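Local coordinates for protein RAP1B (PDB 4AX2) that probably acts as an immunity protein that protects Serratia marcescens from its own type VI-secreted amidase toxin, at residues Q35-L40 against E69-D74. Residues are numbered along the deposited sequence; the frame is centred on the assembly and turned at random. Where two conformers were deposited one is given.
Sequences QVVKEL and EWMPFD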
# COMPACT_ATOMS: atom_id res chain seq x y z
N GLN A 35 3.45 -8.87 8.68
CA GLN A 35 3.47 -7.84 7.65
C GLN A 35 3.23 -8.38 6.25
O GLN A 35 2.54 -7.74 5.45
CB GLN A 35 4.78 -7.05 7.69
CG GLN A 35 4.79 -5.85 6.75
CD GLN A 35 3.79 -4.77 7.15
OE1 GLN A 35 3.69 -4.39 8.31
NE2 GLN A 35 3.03 -4.26 6.16
N VAL A 36 3.76 -9.56 5.94
CA VAL A 36 3.52 -10.18 4.63
C VAL A 36 2.04 -10.40 4.38
O VAL A 36 1.56 -10.20 3.27
CB VAL A 36 4.27 -11.50 4.45
CG1 VAL A 36 4.03 -12.07 3.05
CG2 VAL A 36 5.76 -11.31 4.74
N VAL A 37 1.32 -10.81 5.41
CA VAL A 37 -0.12 -10.99 5.32
C VAL A 37 -0.78 -9.66 4.93
O VAL A 37 -1.70 -9.64 4.12
CB VAL A 37 -0.71 -11.51 6.63
CG1 VAL A 37 -2.23 -11.54 6.54
CG2 VAL A 37 -0.14 -12.90 6.98
N LYS A 38 -0.32 -8.57 5.54
CA LYS A 38 -0.89 -7.23 5.22
C LYS A 38 -0.60 -6.83 3.78
O LYS A 38 -1.45 -6.25 3.13
CB LYS A 38 -0.40 -6.16 6.19
CG LYS A 38 -0.78 -6.44 7.64
CD LYS A 38 -1.07 -5.18 8.44
CE LYS A 38 0.15 -4.27 8.62
NZ LYS A 38 -0.18 -2.93 9.25
N GLU A 39 0.59 -7.18 3.27
CA GLU A 39 0.91 -6.92 1.87
C GLU A 39 -0.04 -7.68 0.96
O GLU A 39 -0.48 -7.15 -0.07
CB GLU A 39 2.34 -7.33 1.51
CG GLU A 39 3.43 -6.75 2.41
CD GLU A 39 3.47 -5.24 2.41
OE1 GLU A 39 3.91 -4.68 1.39
OE2 GLU A 39 3.15 -4.64 3.46
N LEU A 40 -0.34 -8.93 1.32
CA LEU A 40 -1.28 -9.73 0.54
C LEU A 40 -2.65 -9.05 0.55
O LEU A 40 -3.29 -8.87 -0.50
CB LEU A 40 -1.38 -11.16 1.09
CG LEU A 40 -2.34 -12.13 0.41
CD1 LEU A 40 -1.90 -13.56 0.69
CD2 LEU A 40 -3.78 -11.93 0.87
N GLU A 69 3.86 -17.57 -0.96
CA GLU A 69 5.07 -18.41 -1.05
C GLU A 69 6.07 -18.05 0.07
O GLU A 69 6.88 -18.89 0.44
CB GLU A 69 5.73 -18.29 -2.44
CG GLU A 69 6.94 -19.20 -2.63
CD GLU A 69 7.41 -19.36 -4.08
OE1 GLU A 69 6.99 -18.57 -4.95
OE2 GLU A 69 8.23 -20.27 -4.34
N TRP A 70 5.99 -16.84 0.62
CA TRP A 70 7.04 -16.32 1.50
C TRP A 70 6.64 -16.27 2.95
O TRP A 70 7.31 -15.60 3.75
CB TRP A 70 7.53 -14.96 0.99
CG TRP A 70 7.76 -15.06 -0.50
CD1 TRP A 70 7.05 -14.44 -1.52
CD2 TRP A 70 8.72 -15.94 -1.16
NE1 TRP A 70 7.54 -14.82 -2.75
CE2 TRP A 70 8.53 -15.74 -2.60
CE3 TRP A 70 9.70 -16.82 -0.73
CZ2 TRP A 70 9.31 -16.40 -3.53
CZ3 TRP A 70 10.48 -17.50 -1.68
CH2 TRP A 70 10.28 -17.29 -3.05
N MET A 71 5.58 -16.98 3.29
CA MET A 71 5.12 -17.08 4.68
C MET A 71 4.38 -18.38 4.95
O MET A 71 3.70 -18.91 4.07
CB MET A 71 4.18 -15.91 4.99
CG MET A 71 3.06 -15.74 3.98
SD MET A 71 1.83 -14.59 4.63
CE MET A 71 0.78 -14.41 3.18
N PRO A 72 4.45 -18.88 6.20
CA PRO A 72 3.71 -20.09 6.57
C PRO A 72 2.23 -19.74 6.86
O PRO A 72 1.77 -19.79 8.00
CB PRO A 72 4.46 -20.59 7.80
CG PRO A 72 4.96 -19.36 8.45
CD PRO A 72 5.25 -18.37 7.32
N PHE A 73 1.53 -19.37 5.79
CA PHE A 73 0.18 -18.82 5.83
C PHE A 73 -0.84 -19.94 5.94
O PHE A 73 -0.67 -21.03 5.37
CB PHE A 73 -0.03 -18.07 4.51
CG PHE A 73 -1.34 -17.34 4.40
CD1 PHE A 73 -1.68 -16.35 5.32
CD2 PHE A 73 -2.20 -17.61 3.36
CE1 PHE A 73 -2.87 -15.65 5.18
CE2 PHE A 73 -3.41 -16.93 3.23
CZ PHE A 73 -3.75 -15.95 4.15
N ASP A 74 -1.93 -19.68 6.65
CA ASP A 74 -2.97 -20.70 6.80
C ASP A 74 -3.98 -20.51 5.66
O ASP A 74 -4.92 -19.73 5.76
CB ASP A 74 -3.57 -20.58 8.22
CG ASP A 74 -2.51 -20.78 9.34
OD1 ASP A 74 -1.38 -21.28 9.05
OD2 ASP A 74 -2.79 -20.44 10.51
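Met71 runs past Val36 in the opposite direction and crosses Val37 and Leu40 at about a right angle, a worked example of one unbranched side chain meeting three residues of a helix. From CB, which points at the helix, the chain leaves with CG between the backbone N and carbonyl carbon (chi1 51°) and then runs extended, carrying the sulfur and methyl in over Val36, Val37 and Leu40. Met71 CG lies 3.9 Å from Val36 CG1. Next, Met71 SD bridges the two valines, 3.5 Å from Val37 CG2 and 3.7 Å from Val36 CG1. At the tip, Met71 CE reaches Leu40 CD1 at 3.8 Å and stays beside Val36 CG1 as well. Two residues on, Phe73 joins the same patch, its CD1 4.1 Å from Val37 CG2, so that this one methyl touches both sulfur and ring. Pro72 between them centres an inverse gamma turn. No hydrogen bond links the segments; the contact is apolar and largely buried. It seats the loop between helices 55-67 and 75-89 against helix 33-49. Around it, Met67 of helix 55-67 packs on Val36 and Leu40, Ile28 of helix 26-29 touches Val36, and Ser124 of helix 118-126 meets Val37 in this all-helical fold.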